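Local coordinates for ThiJ/PfpI domain protein (Brachyspira murdochii, PDB 4HCJ) that binds magnesium ions and, as a member of the DJ-1/PfpI family, is probably a hydrolase whose substrate remains undefined, at residues D21-E26 and T160-F165; L11-G16 and D71-V76; I123-L128 and G138-M143. All blocks are in the same frame, centred on the assembly; numbering follows the deposited sequence.

Interaction 1. Residues D21-E26 and T160-F165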
loop_
_atom_site.group_PDB
_atom_site.type_symbol
_atom_site.label_atom_id
_atom_site.label_comp_id
_atom_site.label_asym_id
_atom_site.label_seq_id
_atom_site.Cartn_x
_atom_site.Cartn_y
_atom_site.Cartn_z
ATOM N N ASP A 21 7.232 -8.347 -6.265
ATOM C CA ASP A 21 8.523 -7.667 -6.304
ATOM C C ASP A 21 8.456 -6.285 -6.944
ATOM O O ASP A 21 8.984 -5.320 -6.391
ATOM C CB ASP A 21 9.571 -8.498 -7.071
ATOM C CG ASP A 21 9.827 -9.857 -6.461
ATOM O OD1 ASP A 21 11.014 -10.195 -6.238
ATOM O OD2 ASP A 21 8.846 -10.595 -6.237
ATOM N N GLU A 22 7.841 -6.175 -8.117
ATOM C CA GLU A 22 7.924 -4.917 -8.848
ATOM C C GLU A 22 7.250 -3.798 -8.076
ATOM O O GLU A 22 7.702 -2.655 -8.064
ATOM C CB GLU A 22 7.231 -5.037 -10.205
ATOM C CG GLU A 22 7.756 -6.138 -11.100
ATOM C CD GLU A 22 6.949 -7.429 -11.006
ATOM O OE1 GLU A 22 6.500 -7.800 -9.893
ATOM O OE2 GLU A 22 6.751 -8.080 -12.061
ATOM N N GLU A 23 6.134 -4.132 -7.443
ATOM C CA GLU A 23 5.361 -3.126 -6.716
ATOM C C GLU A 23 6.187 -2.518 -5.603
ATOM O O GLU A 23 6.142 -1.298 -5.387
ATOM C CB GLU A 23 4.075 -3.737 -6.151
ATOM C CG GLU A 23 3.085 -4.193 -7.218
ATOM C CD GLU A 23 1.880 -4.926 -6.660
ATOM O OE1 GLU A 23 1.782 -5.054 -5.428
ATOM O OE2 GLU A 23 1.025 -5.376 -7.465
ATOM N N TYR A 24 6.951 -3.360 -4.900
ATOM C CA TYR A 24 7.827 -2.895 -3.846
ATOM C C TYR A 24 9.087 -2.215 -4.399
ATOM O O TYR A 24 9.345 -1.042 -4.100
ATOM C CB TYR A 24 8.213 -4.056 -2.906
ATOM C CG TYR A 24 9.264 -3.649 -1.890
ATOM C CD1 TYR A 24 8.963 -2.780 -0.837
ATOM C CD2 TYR A 24 10.566 -4.123 -1.996
ATOM C CE1 TYR A 24 9.928 -2.399 0.069
ATOM C CE2 TYR A 24 11.537 -3.753 -1.082
ATOM C CZ TYR A 24 11.213 -2.892 -0.051
ATOM O OH TYR A 24 12.187 -2.539 0.853
ATOM N N PHE A 25 9.893 -2.940 -5.169
ATOM C CA PHE A 25 11.203 -2.417 -5.556
ATOM C C PHE A 25 11.113 -1.189 -6.466
ATOM O O PHE A 25 11.896 -0.246 -6.311
ATOM C CB PHE A 25 12.072 -3.511 -6.191
ATOM C CG PHE A 25 12.479 -4.592 -5.223
ATOM C CD1 PHE A 25 13.418 -4.346 -4.222
ATOM C CD2 PHE A 25 11.908 -5.860 -5.310
ATOM C CE1 PHE A 25 13.775 -5.351 -3.322
ATOM C CE2 PHE A 25 12.266 -6.869 -4.416
ATOM C CZ PHE A 25 13.194 -6.611 -3.423
ATOM N N GLU A 26 10.179 -1.191 -7.413
ATOM C CA GLU A 26 10.078 -0.058 -8.326
ATOM C C GLU A 26 9.526 1.179 -7.632
ATOM O O GLU A 26 9.967 2.296 -7.898
ATOM C CB GLU A 26 9.251 -0.412 -9.563
ATOM C CG GLU A 26 9.888 -1.512 -10.398
ATOM C CD GLU A 26 9.067 -1.897 -11.623
ATOM O OE1 GLU A 26 8.059 -1.221 -11.908
ATOM O OE2 GLU A 26 9.432 -2.871 -12.312
ATOM N N THR A 160 2.235 -3.764 -13.339
ATOM C CA THR A 160 2.470 -2.990 -14.568
ATOM C C THR A 160 2.348 -1.487 -14.338
ATOM O O THR A 160 2.769 -0.686 -15.169
ATOM C CB THR A 160 1.534 -3.410 -15.750
ATOM O OG1 THR A 160 0.178 -3.017 -15.484
ATOM C CG2 THR A 160 1.602 -4.920 -16.008
ATOM N N SER A 161 1.770 -1.103 -13.210
ATOM C CA SER A 161 1.569 0.301 -12.887
ATOM C C SER A 161 2.408 0.790 -11.712
ATOM O O SER A 161 2.134 1.845 -11.157
ATOM C CB SER A 161 0.083 0.567 -12.637
ATOM O OG SER A 161 -0.650 0.286 -13.812
ATOM N N SER A 162 3.442 0.040 -11.340
ATOM C CA SER A 162 4.221 0.370 -10.149
ATOM C C SER A 162 4.831 1.774 -10.176
ATOM O O SER A 162 4.785 2.504 -9.168
ATOM C CB SER A 162 5.331 -0.665 -9.918
ATOM O OG SER A 162 4.792 -1.962 -9.762
ATOM N N LYS A 163 5.429 2.141 -11.302
ATOM C CA LYS A 163 6.071 3.451 -11.389
ATOM C C LYS A 163 5.050 4.592 -11.415
ATOM O O LYS A 163 5.210 5.614 -10.728
ATOM C CB LYS A 163 7.010 3.521 -12.601
ATOM C CG LYS A 163 8.176 2.549 -12.496
ATOM C CD LYS A 163 9.040 2.533 -13.761
ATOM C CE LYS A 163 10.136 1.462 -13.673
ATOM N NZ LYS A 163 10.728 1.203 -15.018
ATOM N N ASP A 164 3.991 4.417 -12.197
ATOM C CA ASP A 164 2.933 5.424 -12.224
ATOM C C ASP A 164 2.307 5.623 -10.837
ATOM O O ASP A 164 2.003 6.749 -10.419
ATOM C CB ASP A 164 1.837 5.025 -13.225
ATOM C CG ASP A 164 2.284 5.128 -14.673
ATOM O OD1 ASP A 164 3.275 5.828 -14.959
ATOM O OD2 ASP A 164 1.600 4.537 -15.534
ATOM N N PHE A 165 2.115 4.518 -10.124
ATOM C CA PHE A 165 1.585 4.536 -8.768
ATOM C C PHE A 165 2.506 5.341 -7.858
ATOM O O PHE A 165 2.067 6.240 -7.144
ATOM C CB PHE A 165 1.475 3.096 -8.268
ATOM C CG PHE A 165 1.174 2.945 -6.809
ATOM C CD1 PHE A 165 -0.051 3.320 -6.281
ATOM C CD2 PHE A 165 2.123 2.377 -5.962
ATOM C CE1 PHE A 165 -0.345 3.104 -4.939
ATOM C CE2 PHE A 165 1.840 2.164 -4.614
ATOM C CZ PHE A 165 0.607 2.530 -4.106
HETATM O O HOH W 1 5.729 0.371 -13.779
HETATM O O HOH W 2 10.374 -1.907 -15.205
#

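Interaction 2. Residues L11-G16 and D71-V76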
loop_
_atom_site.group_PDB
_atom_site.type_symbol
_atom_site.label_atom_id
_atom_site.label_comp_id
_atom_site.label_asym_id
_atom_site.label_seq_id
_atom_site.Cartn_x
_atom_site.Cartn_y
_atom_site.Cartn_z
ATOM N N LEU A 11 5.651 4.059 4.961
ATOM C CA LEU A 11 5.564 2.694 5.467
ATOM C C LEU A 11 4.981 1.752 4.427
ATOM O O LEU A 11 3.913 2.053 3.873
ATOM C CB LEU A 11 4.644 2.653 6.680
ATOM C CG LEU A 11 4.389 1.266 7.274
ATOM C CD1 LEU A 11 5.670 0.691 7.898
ATOM C CD2 LEU A 11 3.263 1.319 8.280
ATOM N N TYR A 12 5.632 0.618 4.181
ATOM C CA TYR A 12 5.022 -0.475 3.450
ATOM C C TYR A 12 4.378 -1.476 4.407
ATOM O O TYR A 12 4.913 -1.754 5.489
ATOM C CB TYR A 12 6.060 -1.213 2.629
ATOM C CG TYR A 12 6.630 -0.486 1.444
ATOM C CD1 TYR A 12 5.924 -0.418 0.249
ATOM C CD2 TYR A 12 7.884 0.120 1.503
ATOM C CE1 TYR A 12 6.437 0.210 -0.862
ATOM C CE2 TYR A 12 8.420 0.745 0.384
ATOM C CZ TYR A 12 7.695 0.787 -0.792
ATOM O OH TYR A 12 8.266 1.390 -1.890
ATOM N N VAL A 13 3.257 -2.040 3.981
ATOM C CA VAL A 13 2.650 -3.214 4.597
ATOM C C VAL A 13 2.631 -4.299 3.535
ATOM O O VAL A 13 2.067 -4.090 2.453
ATOM C CB VAL A 13 1.204 -2.905 5.064
ATOM C CG1 VAL A 13 0.445 -4.178 5.413
ATOM C CG2 VAL A 13 1.225 -1.926 6.238
HETATM N N MSE A 14 3.250 -5.450 3.807
HETATM C CA MSE A 14 3.295 -6.501 2.801
HETATM C C MSE A 14 3.572 -7.838 3.440
HETATM O O MSE A 14 4.009 -7.930 4.597
HETATM C CB MSE A 14 4.318 -6.178 1.698
HETATM C CG MSE A 14 5.770 -6.274 2.121
HETATM SE SE MSE A 14 6.797 -5.162 0.874
HETATM C CE MSE A 14 8.523 -5.985 1.069
ATOM N N SER A 15 3.282 -8.896 2.693
ATOM C CA SER A 15 3.558 -10.253 3.137
ATOM C C SER A 15 5.060 -10.532 3.110
ATOM O O SER A 15 5.766 -10.134 2.175
ATOM C CB SER A 15 2.791 -11.258 2.269
ATOM O OG SER A 15 3.152 -11.155 0.901
ATOM N N GLY A 16 5.527 -11.251 4.125
ATOM C CA GLY A 16 6.935 -11.581 4.247
ATOM C C GLY A 16 7.415 -12.546 3.186
ATOM O O GLY A 16 8.602 -12.599 2.886
ATOM N N ASP A 71 4.250 9.544 6.730
ATOM C CA ASP A 71 3.312 10.376 5.979
ATOM C C ASP A 71 2.293 9.547 5.198
ATOM O O ASP A 71 1.244 10.071 4.803
ATOM C CB ASP A 71 4.070 11.261 4.984
ATOM C CG ASP A 71 5.029 12.225 5.649
ATOM O OD1 ASP A 71 4.838 12.571 6.840
ATOM O OD2 ASP A 71 5.970 12.641 4.948
ATOM N N ALA A 72 2.609 8.287 4.927
ATOM C CA ALA A 72 1.803 7.431 4.065
ATOM C C ALA A 72 2.054 5.990 4.439
ATOM O O ALA A 72 3.151 5.646 4.917
ATOM C CB ALA A 72 2.180 7.633 2.609
ATOM N N VAL A 73 1.056 5.161 4.164
ATOM C CA VAL A 73 1.199 3.714 4.167
ATOM C C VAL A 73 0.892 3.204 2.766
ATOM O O VAL A 73 0.007 3.730 2.084
ATOM C CB VAL A 73 0.302 3.054 5.250
ATOM C CG1 VAL A 73 -1.189 3.329 5.009
ATOM C CG2 VAL A 73 0.549 1.562 5.331
ATOM N N VAL A 74 1.663 2.206 2.347
ATOM C CA VAL A 74 1.526 1.579 1.030
ATOM C C VAL A 74 1.334 0.081 1.211
ATOM O O VAL A 74 2.234 -0.622 1.721
ATOM C CB VAL A 74 2.770 1.840 0.169
ATOM C CG1 VAL A 74 2.709 1.052 -1.139
ATOM C CG2 VAL A 74 2.947 3.337 -0.089
ATOM N N PHE A 75 0.172 -0.410 0.791
ATOM C CA PHE A 75 -0.159 -1.837 0.824
ATOM C C PHE A 75 0.257 -2.479 -0.493
ATOM O O PHE A 75 -0.327 -2.200 -1.548
ATOM C CB PHE A 75 -1.661 -2.024 1.082
ATOM C CG PHE A 75 -2.095 -1.554 2.441
ATOM C CD1 PHE A 75 -2.037 -2.412 3.536
ATOM C CD2 PHE A 75 -2.553 -0.255 2.640
ATOM C CE1 PHE A 75 -2.408 -1.981 4.804
ATOM C CE2 PHE A 75 -2.920 0.177 3.914
ATOM C CZ PHE A 75 -2.840 -0.687 4.992
ATOM N N VAL A 76 1.274 -3.332 -0.426
ATOM C CA VAL A 76 1.790 -4.039 -1.588
ATOM C C VAL A 76 1.055 -5.362 -1.760
ATOM O O VAL A 76 0.689 -6.005 -0.769
ATOM C CB VAL A 76 3.329 -4.257 -1.428
ATOM C CG1 VAL A 76 3.883 -5.263 -2.426
ATOM C CG2 VAL A 76 4.057 -2.920 -1.550
HETATM O O HOH W 3 1.993 -8.315 0.151
#

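Interaction 3. Residues I123-L128 and G138-M143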
loop_
_atom_site.group_PDB
_atom_site.type_symbol
_atom_site.label_atom_id
_atom_site.label_comp_id
_atom_site.label_asym_id
_atom_site.label_seq_id
_atom_site.Cartn_x
_atom_site.Cartn_y
_atom_site.Cartn_z
ATOM N N ILE A 123 -15.797 5.142 -2.701
ATOM C CA ILE A 123 -14.563 5.775 -3.156
ATOM C C ILE A 123 -14.174 5.233 -4.527
ATOM O O ILE A 123 -14.284 4.030 -4.791
ATOM C CB ILE A 123 -13.404 5.515 -2.152
ATOM C CG1 ILE A 123 -13.767 5.955 -0.729
ATOM C CG2 ILE A 123 -12.097 6.165 -2.621
ATOM C CD1 ILE A 123 -14.094 7.441 -0.596
ATOM N N ASN A 124 -13.707 6.125 -5.401
ATOM C CA ASN A 124 -13.189 5.729 -6.706
ATOM C C ASN A 124 -11.796 5.141 -6.569
ATOM O O ASN A 124 -10.903 5.770 -5.978
ATOM C CB ASN A 124 -13.111 6.924 -7.653
ATOM C CG ASN A 124 -14.470 7.506 -7.975
ATOM O OD1 ASN A 124 -15.511 6.900 -7.755
ATOM N ND2 ASN A 124 -14.461 8.693 -8.530
ATOM N N VAL A 125 -11.611 3.949 -7.136
ATOM C CA VAL A 125 -10.365 3.208 -7.013
ATOM C C VAL A 125 -10.089 2.440 -8.287
ATOM O O VAL A 125 -10.947 2.335 -9.172
ATOM C CB VAL A 125 -10.401 2.198 -5.832
ATOM C CG1 VAL A 125 -10.757 2.875 -4.520
ATOM C CG2 VAL A 125 -11.339 1.040 -6.131
ATOM N N THR A 126 -8.891 1.865 -8.352
ATOM C CA THR A 126 -8.650 0.786 -9.271
ATOM C C THR A 126 -8.010 -0.367 -8.494
ATOM O O THR A 126 -7.740 -0.236 -7.296
ATOM C CB THR A 126 -7.828 1.248 -10.488
ATOM O OG1 THR A 126 -7.781 0.175 -11.428
ATOM C CG2 THR A 126 -6.421 1.684 -10.075
ATOM N N CYS A 127 -7.815 -1.502 -9.152
ATOM C CA CYS A 127 -7.363 -2.702 -8.457
ATOM C C CYS A 127 -6.966 -3.729 -9.481
ATOM O O CYS A 127 -7.135 -3.528 -10.681
ATOM C CB CYS A 127 -8.472 -3.270 -7.549
ATOM S SG CYS A 127 -9.945 -3.827 -8.436
ATOM N N LEU A 128 -6.392 -4.821 -9.004
ATOM C CA LEU A 128 -6.040 -5.922 -9.859
ATOM C C LEU A 128 -7.338 -6.475 -10.446
ATOM O O LEU A 128 -8.322 -6.699 -9.735
ATOM C CB LEU A 128 -5.292 -6.976 -9.041
ATOM C CG LEU A 128 -4.537 -8.047 -9.805
ATOM C CD1 LEU A 128 -3.337 -7.443 -10.559
ATOM C CD2 LEU A 128 -4.102 -9.116 -8.827
ATOM N N GLY A 138 -16.625 -4.289 -1.146
ATOM C CA GLY A 138 -16.368 -3.179 -0.247
ATOM C C GLY A 138 -16.958 -1.840 -0.672
ATOM O O GLY A 138 -16.581 -0.804 -0.117
ATOM N N ASN A 139 -17.873 -1.863 -1.641
ATOM C CA ASN A 139 -18.638 -0.684 -2.073
ATOM C C ASN A 139 -17.806 0.367 -2.801
ATOM O O ASN A 139 -18.259 1.504 -2.965
ATOM C CB ASN A 139 -19.477 -0.079 -0.936
ATOM C CG ASN A 139 -20.682 -0.932 -0.623
ATOM O OD1 ASN A 139 -21.333 -1.438 -1.534
ATOM N ND2 ASN A 139 -20.978 -1.118 0.650
ATOM N N ALA A 140 -16.625 -0.009 -3.269
ATOM C CA ALA A 140 -15.809 0.905 -4.052
ATOM C C ALA A 140 -16.307 0.991 -5.491
ATOM O O ALA A 140 -16.984 0.081 -5.980
ATOM C CB ALA A 140 -14.361 0.470 -4.011
ATOM N N ASN A 141 -15.932 2.067 -6.181
ATOM C CA ASN A 141 -16.209 2.216 -7.605
ATOM C C ASN A 141 -14.936 1.948 -8.381
ATOM O O ASN A 141 -13.936 2.631 -8.179
ATOM C CB ASN A 141 -16.694 3.627 -7.938
ATOM C CG ASN A 141 -17.763 4.108 -6.992
ATOM O OD1 ASN A 141 -18.789 3.442 -6.815
ATOM N ND2 ASN A 141 -17.534 5.257 -6.364
ATOM N N ILE A 142 -14.967 0.965 -9.271
ATOM C CA ILE A 142 -13.778 0.604 -10.023
ATOM C C ILE A 142 -13.676 1.437 -11.293
ATOM O O ILE A 142 -14.534 1.358 -12.190
ATOM C CB ILE A 142 -13.737 -0.902 -10.343
ATOM C CG1 ILE A 142 -13.725 -1.718 -9.038
ATOM C CG2 ILE A 142 -12.497 -1.215 -11.166
ATOM C CD1 ILE A 142 -13.715 -3.188 -9.237
HETATM N N MSE A 143 -12.615 2.227 -11.400
HETATM C CA MSE A 143 -12.414 3.080 -12.561
HETATM C C MSE A 143 -11.510 2.406 -13.587
HETATM O O MSE A 143 -10.610 1.649 -13.225
HETATM C CB MSE A 143 -11.802 4.410 -12.126
HETATM C CG MSE A 143 -12.390 4.988 -10.843
HETATM SE SE MSE A 143 -14.299 5.288 -10.874
HETATM C CE MSE A 143 -14.292 6.817 -12.107
#

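Interaction 1. Residues D21-E26 and T160-F165
S162, at the start of helix 162-174, sets its side chain against the first turns of helix 21-33, and the tight part of the contact lies there. With S162 OG anti to the carbonyl carbon (chi1 -59°), the hydroxyl lies 3.3 Å from E23 CA and 3.4 Å from E22 O, resting on backbone atoms and not on the tips of the two glutamates. It is hydrogen-bonded to P159 O, just ahead of the segment, which settles a polar group that the packing leaves buried. E23 passes by S162 with its CG 3.8 Å from S162 OG and continues inward, where OE1 accepts a hydrogen bond from G77 N.

The outer side is looser and wet. E26 is deposited in two conformers, so its contacts are less certain and hold for the one described. In that conformer it is extended beyond CG, and its OE1 comes 3.4 Å from S162 CB and 3.8 Å from K163 CG. The carboxylate and the lysine do not form a salt bridge: E26 OE1 and K163 NZ are 4.8 Å apart, and a water spans E26 OE2 and K163 NZ instead. A second water accepts from K163 N at 3.1 Å and reaches E26 OE1 and T160 O only weakly.

On the sheet side, F165 packs on strands 103-107 and 153-156. Two helix N-termini packed side by side over one face of a central sheet are the layering expected of the alpha-beta-alpha sandwich of the DJ-1/PfpI family.

Interaction 2. Residues L11-G16 and D71-V76
The phenol ring of Y12 leans obliquely on V74 of the neighbouring strand and on V76 just past its end, its CD1 lying 3.6 Å from V76 CG2 and 3.8 Å from V74 CG1. With CG anti to the carbonyl carbon (chi1 -70°), the Y12 side chain runs beside V74, while V76 slants across it. The ring also meets that of Y24 edge-to-face, and its OH is hydrogen-bonded to S27 OG. On the reverse of the sheet the F75 ring is likewise approached obliquely, with V13 CG1 3.6 Å from F75 CD1. The other branch, V13 CG2, reaches diagonally to V73 CG2 at 3.7 Å.

An alanine at Y12 would probably leave V74 and V76 facing a gap, with Y24 without its ring partner and S27 OG without the phenol.

The backbones carry these residues in parallel register, L11 with V73, Y12 with V74 and V13 with F75. Four backbone hydrogen bonds hold the register: L11 N to A72 O, V74 N to L11 O at 2.7 Å, V13 N to V74 O and V76 N to V13 O. Past the strand ends, a water joins S15 N to V76 O. The two strands, inclined at 27°, lie inside the main sheet between 37-42 and 103-107; helix 21-33 packs on the Y12 and V76 side, whereas helix 88-99 covers L11, V13, V73 and F75.

Interaction 3. Residues I123-L128 and G138-M143
N124 and N141 join their side-chain amides directly: N141 ND2 donates to N124 OD1 at 3.0 Å, with an N-H...O angle of 151° and the donor nearly along the C=O axis. The two amide planes are turned 63° apart, so the groups meet twisted rather than coplanar. The selenomethionine M143 packs on the same N124 amide. Its chain bends at chi2 (-58°), which brings SE to 3.7 Å from N124 CG, and bends again at chi3; this is one of two deposited conformers, so the contact is less certain. On the other face of this small sheet V125 CG2 meets A140 CB at 3.7 Å, and C127 SG touches I142 CD1 at 3.9 Å.

A short parallel ladder brings these side chains together. N141 N is hydrogen-bonded to I123 O at 2.9 Å, V125 N to N141 O at 2.9 Å, and M143 N to V125 O at 2.8 Å.

Further out, hydrogen bonds of N124 O with S150 OG, T126 N with T155 OG1 and T126 OG1 with E145 O tie segment 123-128 to its surroundings. A magnesium ion sits about 4 Å from the side chain of N141.

The contact closes a beta-alpha-beta unit: helix 132-137 links strands 124-125 and 141-142 and packs on V125, C127 and I142, while strands 147-150 and 153-156 of the main sheet lie against I123 and T126.

Interactions 1 and 2 adjoin, their centres 13 Å apart. Strand 9-13 leads directly into helix 21-33, and the segments of the two interactions alternate along the chain, so the two contacts interlock: Y24 packs on M14, E23 on V76 and F165 on V74. Together they join the middle of the main sheet to the helices on one of its faces. Interaction 3 stands apart, its centre 19 Å from each of the others. It lies within the loop closed by interaction 1 and follows interaction 2 in the chain, building a separate two-stranded sheet beside the 147-150 edge. The central sheet with its covering helices thus carries a small beta-alpha-beta unit at its side, where a magnesium ion lies nearby.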